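Local coordinates for protein pyruvate kinase 1 (Trypanosoma brucei brucei, PDB 4KCT) that catalyses phosphoryl transfer from phosphoenolpyruvate to ADP, the step of glycolysis that yields pyruvate, and also has an intrinsic decarboxylase activity, at residues Ile107-Thr112 / Thr161-Val166; Phe210-Arg215 / Ile237-Asn242; Arg215-Val220 / Ile249-Glu254. All coordinates share one frame; numbering follows the deposited sequence. Where two conformers were deposited one is given.

Interaction 1: residues Ile107-Thr112 / Thr161-Val166; sequences IVCVTT and TLKCHV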
loop_
_atom_site.group_PDB
_atom_site.type_symbol
_atom_site.label_atom_id
_atom_site.label_comp_id
_atom_site.label_asym_id
_atom_site.label_seq_id
_atom_site.Cartn_x
_atom_site.Cartn_y
_atom_site.Cartn_z
ATOM N N ILE A 107 -35.567 12.583 -44.944
ATOM C CA ILE A 107 -34.280 12.386 -45.594
ATOM C C ILE A 107 -33.845 13.730 -46.173
ATOM O O ILE A 107 -34.621 14.384 -46.880
ATOM C CB ILE A 107 -34.385 11.340 -46.717
ATOM C CG1 ILE A 107 -34.763 9.963 -46.143
ATOM C CG2 ILE A 107 -33.097 11.272 -47.532
ATOM C CD1 ILE A 107 -33.727 9.381 -45.201
ATOM N N VAL A 108 -32.684 14.215 -45.743
ATOM C CA VAL A 108 -32.237 15.562 -46.106
ATOM C C VAL A 108 -30.794 15.490 -46.607
ATOM O O VAL A 108 -29.992 14.716 -46.084
ATOM C CB VAL A 108 -32.357 16.539 -44.900
ATOM C CG1 VAL A 108 -31.508 16.063 -43.731
ATOM C CG2 VAL A 108 -31.977 17.964 -45.297
ATOM N N CYS A 109 -30.511 16.172 -47.715
ATOM C CA CYS A 109 -29.160 16.271 -48.187
ATOM C C CYS A 109 -28.465 17.471 -47.546
ATOM O O CYS A 109 -29.063 18.542 -47.413
ATOM C CB CYS A 109 -29.122 16.358 -49.722
ATOM S SG CYS A 109 -29.322 14.743 -50.525
ATOM N N VAL A 110 -27.274 17.239 -46.996
ATOM C CA VAL A 110 -26.476 18.326 -46.491
ATOM C C VAL A 110 -25.289 18.523 -47.412
ATOM O O VAL A 110 -24.713 17.556 -47.908
ATOM C CB VAL A 110 -26.018 18.095 -45.027
ATOM C CG1 VAL A 110 -27.235 17.995 -44.118
ATOM C CG2 VAL A 110 -25.178 16.825 -44.916
ATOM N N THR A 111 -25.047 19.769 -47.784
ATOM C CA THR A 111 -24.050 20.063 -48.825
ATOM C C THR A 111 -23.039 21.106 -48.362
ATOM O O THR A 111 -23.353 21.969 -47.516
ATOM C CB THR A 111 -24.727 20.531 -50.137
ATOM O OG1 THR A 111 -23.738 20.706 -51.150
ATOM C CG2 THR A 111 -25.501 21.863 -49.923
ATOM N N THR A 112 -21.806 20.997 -48.862
ATOM C CA THR A 112 -20.800 22.026 -48.632
ATOM C C THR A 112 -20.666 22.927 -49.889
ATOM O O THR A 112 -19.788 23.775 -49.965
ATOM C CB THR A 112 -19.433 21.392 -48.284
ATOM O OG1 THR A 112 -19.023 20.528 -49.359
ATOM C CG2 THR A 112 -19.566 20.551 -47.015
ATOM N N THR A 161 -21.638 16.302 -50.879
ATOM C CA THR A 161 -23.035 16.082 -50.476
ATOM C C THR A 161 -23.249 14.761 -49.746
ATOM O O THR A 161 -22.861 13.693 -50.227
ATOM C CB THR A 161 -23.987 16.160 -51.688
ATOM O OG1 THR A 161 -23.587 17.249 -52.526
ATOM C CG2 THR A 161 -25.455 16.364 -51.222
ATOM N N LEU A 162 -23.872 14.848 -48.581
ATOM C CA LEU A 162 -24.262 13.678 -47.824
ATOM C C LEU A 162 -25.785 13.593 -47.772
ATOM O O LEU A 162 -26.474 14.603 -47.598
ATOM C CB LEU A 162 -23.692 13.752 -46.401
ATOM C CG LEU A 162 -22.166 13.848 -46.330
ATOM C CD1 LEU A 162 -21.717 14.055 -44.885
ATOM C CD2 LEU A 162 -21.534 12.594 -46.913
ATOM N N LYS A 163 -26.308 12.386 -47.921
ATOM C CA LYS A 163 -27.706 12.137 -47.672
ATOM C C LYS A 163 -27.869 11.644 -46.233
ATOM O O LYS A 163 -27.140 10.747 -45.792
ATOM C CB LYS A 163 -28.224 11.087 -48.658
ATOM C CG LYS A 163 -29.699 10.777 -48.508
ATOM C CD LYS A 163 -30.212 9.967 -49.699
ATOM C CE LYS A 163 -30.592 8.552 -49.279
ATOM N NZ LYS A 163 -29.487 7.571 -49.503
ATOM N N CYS A 164 -28.802 12.247 -45.497
ATOM C CA CYS A 164 -28.886 12.048 -44.038
ATOM C C CYS A 164 -30.311 11.688 -43.619
ATOM O O CYS A 164 -31.280 12.037 -44.293
ATOM C CB CYS A 164 -28.445 13.313 -43.290
ATOM S SG CYS A 164 -26.718 13.783 -43.568
ATOM N N HIS A 165 -30.427 11.033 -42.477
ATOM C CA HIS A 165 -31.721 10.647 -41.938
ATOM C C HIS A 165 -31.967 11.444 -40.690
ATOM O O HIS A 165 -31.156 11.412 -39.775
ATOM C CB HIS A 165 -31.697 9.152 -41.610
ATOM C CG HIS A 165 -32.914 8.667 -40.851
ATOM N ND1 HIS A 165 -33.040 8.805 -39.507
ATOM C CD2 HIS A 165 -34.029 7.928 -41.274
ATOM C CE1 HIS A 165 -34.189 8.213 -39.100
ATOM N NE2 HIS A 165 -34.791 7.680 -40.179
ATOM N N VAL A 166 -33.048 12.212 -40.664
ATOM C CA VAL A 166 -33.389 13.007 -39.468
ATOM C C VAL A 166 -33.899 12.105 -38.344
ATOM O O VAL A 166 -34.787 11.274 -38.569
ATOM C CB VAL A 166 -34.466 14.053 -39.792
ATOM C CG1 VAL A 166 -34.949 14.747 -38.505
ATOM C CG2 VAL A 166 -33.925 15.066 -40.795
#
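Chi1 of -62° wedges CG2 of Val110 between its own backbone N and C, while SG of Cys164 stands anti to its carbonyl carbon (chi1 -63°). The two torsions turn the groups together, with Val110 CG2 3.7 Å from Cys164 SG. Val110 CG2 also lies 3.7 Å from Leu162 CB, so a single branch touches two side chains of the partner strand. Val108 has a branch wedged in the same way: Val108 CG1 meets Val166 CG2 at a slant, 3.9 Å away. This buried apolar face packs on Phe125 and Leu132.

On the other face, CG2 of Ile107 meets CG of Lys163 at 3.6 Å. The lysine chain then bends at chi3 and chi4, taking NZ away to a hydrogen bond with Ser155. Thr111 and Thr161 run alongside each other in the same direction, yet each hydroxyl is bonded beyond the pair, the first to Asp113 N and Arg160 O, the second to Asp158.

Four backbone hydrogen bonds join the strands, as in the 2.8 Å link from Val110 N to Leu162 O, whose donor lies nearly along the C=O axis. Alternating hydrogen-bonded and non-hydrogen-bonded pairs make this a regular antiparallel ladder, as expected of the small beta-rich domain that pyruvate kinases insert into their TIM barrel.

Interaction 2: residues Phe210-Arg215 / Ile237-Asn242; sequences FASFIR and ISKIEN. With MG (magnesium ion), chain C; PYR (pyruvic acid), chain E.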
loop_
_atom_site.group_PDB
_atom_site.type_symbol
_atom_site.label_atom_id
_atom_site.label_comp_id
_atom_site.label_asym_id
_atom_site.label_seq_id
_atom_site.Cartn_x
_atom_site.Cartn_y
_atom_site.Cartn_z
ATOM N N PHE A 210 -8.972 32.124 -21.886
ATOM C CA PHE A 210 -9.573 30.812 -21.964
ATOM C C PHE A 210 -9.819 30.531 -23.444
ATOM O O PHE A 210 -10.734 31.106 -24.041
ATOM C CB PHE A 210 -10.931 30.785 -21.224
ATOM C CG PHE A 210 -10.848 31.084 -19.742
ATOM C CD1 PHE A 210 -9.638 31.040 -19.058
ATOM C CD2 PHE A 210 -12.012 31.338 -19.023
ATOM C CE1 PHE A 210 -9.585 31.273 -17.684
ATOM C CE2 PHE A 210 -11.975 31.511 -17.644
ATOM C CZ PHE A 210 -10.761 31.501 -16.977
ATOM N N ALA A 211 -8.965 29.701 -24.044
ATOM C CA ALA A 211 -8.930 29.551 -25.501
ATOM C C ALA A 211 -9.852 28.416 -25.910
ATOM O O ALA A 211 -9.665 27.269 -25.489
ATOM C CB ALA A 211 -7.500 29.260 -25.972
ATOM N N SER A 212 -10.861 28.747 -26.713
ATOM C CA SER A 212 -11.916 27.804 -27.066
ATOM C C SER A 212 -11.477 26.733 -28.036
ATOM O O SER A 212 -10.634 26.976 -28.950
ATOM C CB SER A 212 -13.140 28.540 -27.616
ATOM O OG SER A 212 -13.790 29.258 -26.584
ATOM N N PHE A 213 -12.043 25.545 -27.840
ATOM C CA PHE A 213 -11.918 24.426 -28.798
ATOM C C PHE A 213 -10.485 24.097 -29.179
ATOM O O PHE A 213 -10.182 23.851 -30.357
ATOM C CB PHE A 213 -12.752 24.696 -30.075
ATOM C CG PHE A 213 -14.007 23.881 -30.144
ATOM C CD1 PHE A 213 -13.961 22.553 -30.587
ATOM C CD2 PHE A 213 -15.198 24.362 -29.577
ATOM C CE1 PHE A 213 -15.104 21.753 -30.558
ATOM C CE2 PHE A 213 -16.345 23.571 -29.554
ATOM C CZ PHE A 213 -16.289 22.252 -30.015
ATOM N N ILE A 214 -9.623 23.962 -28.180
ATOM C CA ILE A 214 -8.245 23.560 -28.448
ATOM C C ILE A 214 -8.187 22.058 -28.785
ATOM O O ILE A 214 -8.618 21.201 -27.989
ATOM C CB ILE A 214 -7.323 23.903 -27.247
ATOM C CG1 ILE A 214 -7.225 25.443 -27.074
ATOM C CG2 ILE A 214 -5.936 23.280 -27.423
ATOM C CD1 ILE A 214 -6.617 26.193 -28.272
ATOM N N ARG A 215 -7.683 21.751 -29.977
ATOM C CA ARG A 215 -7.693 20.375 -30.428
ATOM C C ARG A 215 -6.317 19.737 -30.380
ATOM O O ARG A 215 -6.208 18.513 -30.306
ATOM C CB ARG A 215 -8.325 20.258 -31.815
ATOM C CG ARG A 215 -9.808 20.619 -31.831
ATOM C CD ARG A 215 -10.183 21.400 -33.089
ATOM N NE ARG A 215 -10.004 22.855 -32.954
ATOM C CZ ARG A 215 -9.747 23.667 -33.981
ATOM N NH1 ARG A 215 -9.642 24.985 -33.802
ATOM N NH2 ARG A 215 -9.644 23.160 -35.199
ATOM N N ILE A 237 -5.204 29.238 -20.898
ATOM C CA ILE A 237 -5.951 28.135 -20.329
ATOM C C ILE A 237 -6.699 27.480 -21.489
ATOM O O ILE A 237 -7.602 28.094 -22.083
ATOM C CB ILE A 237 -6.977 28.626 -19.268
ATOM C CG1 ILE A 237 -6.300 29.448 -18.156
ATOM C CG2 ILE A 237 -7.751 27.438 -18.655
ATOM C CD1 ILE A 237 -5.094 28.769 -17.539
ATOM N N SER A 238 -6.299 26.261 -21.862
ATOM C CA SER A 238 -6.890 25.637 -23.041
ATOM C C SER A 238 -8.204 24.985 -22.671
ATOM O O SER A 238 -8.272 24.238 -21.688
ATOM C CB SER A 238 -5.926 24.599 -23.633
ATOM O OG SER A 238 -4.791 25.261 -24.186
ATOM N N LYS A 239 -9.264 25.278 -23.435
ATOM C CA LYS A 239 -10.563 24.667 -23.164
ATOM C C LYS A 239 -10.705 23.397 -23.969
ATOM O O LYS A 239 -10.482 23.384 -25.182
ATOM C CB LYS A 239 -11.710 25.622 -23.490
ATOM C CG LYS A 239 -11.583 26.959 -22.751
ATOM C CD LYS A 239 -12.581 27.995 -23.289
ATOM C CE LYS A 239 -13.994 27.444 -23.367
ATOM N NZ LYS A 239 -14.904 28.481 -23.956
ATOM N N ILE A 240 -10.912 22.304 -23.260
ATOM C CA ILE A 240 -11.105 21.007 -23.890
ATOM C C ILE A 240 -12.601 20.805 -24.154
ATOM O O ILE A 240 -13.402 20.680 -23.205
ATOM C CB ILE A 240 -10.585 19.893 -22.957
ATOM C CG1 ILE A 240 -9.130 20.156 -22.586
ATOM C CG2 ILE A 240 -10.796 18.490 -23.573
ATOM C CD1 ILE A 240 -8.182 20.198 -23.784
ATOM N N GLU A 241 -12.981 20.742 -25.434
ATOM C CA GLU A 241 -14.386 20.814 -25.793
ATOM C C GLU A 241 -14.837 19.710 -26.741
ATOM O O GLU A 241 -15.987 19.720 -27.172
ATOM C CB GLU A 241 -14.722 22.183 -26.429
ATOM C CG GLU A 241 -14.135 23.370 -25.713
ATOM C CD GLU A 241 -14.975 24.627 -25.889
ATOM O OE1 GLU A 241 -16.134 24.642 -25.408
ATOM O OE2 GLU A 241 -14.432 25.634 -26.354
ATOM N N ASN A 242 -13.913 18.834 -27.153
ATOM C CA ASN A 242 -14.254 17.765 -28.105
ATOM C C ASN A 242 -13.276 16.606 -27.998
ATOM O O ASN A 242 -12.358 16.638 -27.157
ATOM C CB ASN A 242 -14.313 18.308 -29.567
ATOM C CG ASN A 242 -12.931 18.372 -30.239
ATOM O OD1 ASN A 242 -11.911 18.633 -29.586
ATOM N ND2 ASN A 242 -12.909 18.184 -31.569
HETATM MG MG MG C . -17.648 25.885 -25.079
HETATM C C PYR E . -18.422 25.123 -22.536
HETATM O O PYR E . -18.762 24.523 -21.478
HETATM O OXT PYR E . -18.590 24.568 -23.659
HETATM C CA PYR E . -17.698 26.429 -22.454
HETATM O O3 PYR E . -17.387 27.042 -23.491
HETATM C CB PYR E . -17.245 26.942 -21.111
HETATM O O HOH W 1 -11.198 20.545 -27.561
HETATM O O HOH W 2 -16.501 27.098 -26.678
HETATM O O HOH W 3 -19.227 27.286 -25.378
#
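Glu241 shows how one side chain can serve packing, hydrogen bonding and metal binding. Glu241 CB sits over the face of the Phe213 ring, 3.8 Å from the ring centroid, a CH-pi contact. Glu241 CG passes the backbone N of Phe213 at 3.7 Å, and the chain runs extended to its carboxylate. Glu241 OE1 binds the magnesium ion at 2.0 Å, joined there by Asp265, two waters, and carboxylate oxygen OXT and keto oxygen O3 of pyruvate. Glu241 OE2 turns its anti lone pair to Phe213 N, 2.8 Å away, and accepts from a magnesium-bound water, so both oxygens are held.

Lys239 bends at chi3 to bring NZ within 2.9 Å of pyruvate O3. Ser212 OG, 3.0 Å from Lys239 NZ, takes a second bond from the ammonium and is itself hydrogen-bonded to Thr85 O, while Asp84 forms a salt bridge with Lys239. This charge would probably polarise the pyruvate carbonyl.

The arrangement lies at the C-terminal ends of parallel strands 208-211 and 235-240, the usual active-site end of a TIM barrel. Strands 80-84 and 258-262 flank the pair, helix 249-255 packs on Ile214 and Ile240, and helix 263-269 meets Phe213.

Interaction 3: residues Arg215-Val220 / Ile249-Glu254; sequences RTAEQV and IDSIIE
Three carbons of Ile252, CG1 and CD1 of its long branch and the CG2 methyl, reach the approach to helix 217-227 and its first turn. Ile252 CG1, anti to its own carbonyl carbon (chi1 -67°), lies against the backbone, 3.6 Å from Thr216 C. An extended chi2 (163°) carries Ile252 CD1 onward to 3.7 Å from Arg215 O. Ile252 CG2 leaves in another direction and meets Val220 CG2 at 4.2 Å, at a slant. Beside them, CB of Ala217 rests 3.5 Å from Ser251 O.

Ser251 OG is wedged between its backbone N and C. There the hydroxyl bonds to Asn248 O and to a water, which accepts from Ala217 N and so bridges the two helices.

Thr216 is the N-cap, its OG1 accepting from Gln219 N at 3.1 Å. The side chain of Gln219 folds back so that OE1 receives the N-H of Arg215 N (2.9 Å) and CD lies over one face of the guanidinium, whose NH1 and NH2 reach Pro188 O and Leu187 O.

Helices 217-227 and 249-255 are thus neighbours on the outside of the barrel, both packing on strand 235-240 through Val220 and Ile252, while helix 275-289 meets Ile253.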
loop_
_atom_site.group_PDB
_atom_site.type_symbol
_atom_site.label_atom_id
_atom_site.label_comp_id
_atom_site.label_asym_id
_atom_site.label_seq_id
_atom_site.Cartn_x
_atom_site.Cartn_y
_atom_site.Cartn_z
ATOM N N ARG A 215 -7.683 21.751 -29.977
ATOM C CA ARG A 215 -7.693 20.375 -30.428
ATOM C C ARG A 215 -6.317 19.737 -30.380
ATOM O O ARG A 215 -6.208 18.513 -30.306
ATOM C CB ARG A 215 -8.325 20.258 -31.815
ATOM C CG ARG A 215 -9.808 20.619 -31.831
ATOM C CD ARG A 215 -10.183 21.400 -33.089
ATOM N NE ARG A 215 -10.004 22.855 -32.954
ATOM C CZ ARG A 215 -9.747 23.667 -33.981
ATOM N NH1 ARG A 215 -9.642 24.985 -33.802
ATOM N NH2 ARG A 215 -9.644 23.160 -35.199
ATOM N N THR A 216 -5.265 20.566 -30.450
ATOM C CA THR A 216 -3.873 20.080 -30.513
ATOM C C THR A 216 -2.964 21.044 -29.769
ATOM O O THR A 216 -3.288 22.233 -29.616
ATOM C CB THR A 216 -3.340 20.018 -31.982
ATOM O OG1 THR A 216 -3.309 21.340 -32.517
ATOM C CG2 THR A 216 -4.224 19.141 -32.871
ATOM N N ALA A 217 -1.750 20.580 -29.475
ATOM C CA ALA A 217 -0.705 21.445 -28.948
ATOM C C ALA A 217 -0.324 22.546 -29.941
ATOM O O ALA A 217 0.028 23.650 -29.537
ATOM C CB ALA A 217 0.529 20.628 -28.566
ATOM N N GLU A 218 -0.350 22.241 -31.237
ATOM C CA GLU A 218 0.007 23.261 -32.236
ATOM C C GLU A 218 -0.967 24.449 -32.187
ATOM O O GLU A 218 -0.564 25.616 -32.273
ATOM C CB GLU A 218 0.068 22.657 -33.644
ATOM C CG GLU A 218 0.613 23.612 -34.700
ATOM C CD GLU A 218 1.957 24.248 -34.315
ATOM O OE1 GLU A 218 2.146 25.452 -34.601
ATOM O OE2 GLU A 218 2.821 23.552 -33.717
ATOM N N GLN A 219 -2.240 24.161 -31.954
ATOM C CA GLN A 219 -3.205 25.232 -31.760
ATOM C C GLN A 219 -2.896 26.123 -30.556
ATOM O O GLN A 219 -3.101 27.348 -30.614
ATOM C CB GLN A 219 -4.600 24.659 -31.629
ATOM C CG GLN A 219 -5.075 23.981 -32.883
ATOM C CD GLN A 219 -6.567 23.988 -32.981
ATOM O OE1 GLN A 219 -7.261 23.772 -31.989
ATOM N NE2 GLN A 219 -7.080 24.327 -34.160
ATOM N N VAL A 220 -2.482 25.526 -29.439
ATOM C CA VAL A 220 -2.042 26.346 -28.291
ATOM C C VAL A 220 -0.912 27.302 -28.692
ATOM O O VAL A 220 -0.948 28.494 -28.369
ATOM C CB VAL A 220 -1.575 25.483 -27.101
ATOM C CG1 VAL A 220 -1.216 26.374 -25.927
ATOM C CG2 VAL A 220 -2.670 24.482 -26.697
ATOM N N ILE A 249 -4.707 15.313 -24.893
ATOM C CA ILE A 249 -4.641 16.082 -23.653
ATOM C C ILE A 249 -3.192 16.247 -23.113
ATOM O O ILE A 249 -2.827 17.304 -22.632
ATOM C CB ILE A 249 -5.593 15.503 -22.559
ATOM C CG1 ILE A 249 -5.631 16.409 -21.338
ATOM C CG2 ILE A 249 -5.194 14.074 -22.160
ATOM C CD1 ILE A 249 -6.093 17.826 -21.637
ATOM N N ASP A 250 -2.372 15.198 -23.195
ATOM C CA ASP A 250 -1.005 15.286 -22.649
ATOM C C ASP A 250 -0.205 16.428 -23.298
ATOM O O ASP A 250 0.468 17.209 -22.613
ATOM C CB ASP A 250 -0.249 13.967 -22.871
ATOM C CG ASP A 250 -0.784 12.830 -22.010
ATOM O OD1 ASP A 250 -1.486 13.101 -21.012
ATOM O OD2 ASP A 250 -0.437 11.660 -22.294
ATOM N N SER A 251 -0.185 16.452 -24.622
ATOM C CA SER A 251 0.577 17.477 -25.328
ATOM C C SER A 251 -0.073 18.860 -25.184
ATOM O O SER A 251 0.621 19.880 -25.152
ATOM C CB SER A 251 0.741 17.113 -26.814
ATOM O OG SER A 251 -0.523 17.075 -27.460
ATOM N N ILE A 252 -1.398 18.906 -25.091
ATOM C CA ILE A 252 -2.062 20.172 -24.821
ATOM C C ILE A 252 -1.707 20.735 -23.424
ATOM O O ILE A 252 -1.379 21.909 -23.292
ATOM C CB ILE A 252 -3.589 20.071 -25.015
ATOM C CG1 ILE A 252 -3.891 19.849 -26.502
ATOM C CG2 ILE A 252 -4.302 21.344 -24.497
ATOM C CD1 ILE A 252 -5.298 19.321 -26.765
ATOM N N ILE A 253 -1.699 19.873 -22.417
ATOM C CA ILE A 253 -1.360 20.305 -21.067
ATOM C C ILE A 253 0.068 20.820 -21.086
ATOM O O ILE A 253 0.350 21.900 -20.581
ATOM C CB ILE A 253 -1.434 19.132 -20.073
ATOM C CG1 ILE A 253 -2.897 18.836 -19.706
ATOM C CG2 ILE A 253 -0.619 19.448 -18.834
ATOM C CD1 ILE A 253 -3.083 17.544 -18.908
ATOM N N GLU A 254 0.941 20.092 -21.776
ATOM C CA GLU A 254 2.335 20.500 -21.903
ATOM C C GLU A 254 2.482 21.922 -22.481
ATOM O O GLU A 254 3.292 22.711 -21.994
ATOM C CB GLU A 254 3.106 19.492 -22.765
ATOM C CG GLU A 254 4.449 20.006 -23.236
ATOM C CD GLU A 254 5.555 19.652 -22.272
ATOM O OE1 GLU A 254 5.698 18.451 -21.946
ATOM O OE2 GLU A 254 6.253 20.577 -21.802
HETATM O O HOH W 4 -1.268 17.659 -29.961
#

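Read from the N terminus, interaction 1 comes first: pairing 161-166 with 107-112 closes a loop of 48 residues wholly within the inserted beta-rich domain. It ends before interaction 2 opens, and the centres of the two lie about 29 Å apart. Interaction 2 closes a beta-alpha-beta unit, strand 208-211, helix 217-227 and strand 235-240, at the active site. Interaction 3 opens at Arg215, which both share, and closes beyond strand 235-240, so the two cross instead of nesting. Their centres are about 9 Å apart and they touch where Ile214 and Ser238 meet Val220, tying the ligand-binding strand ends to the outer helices.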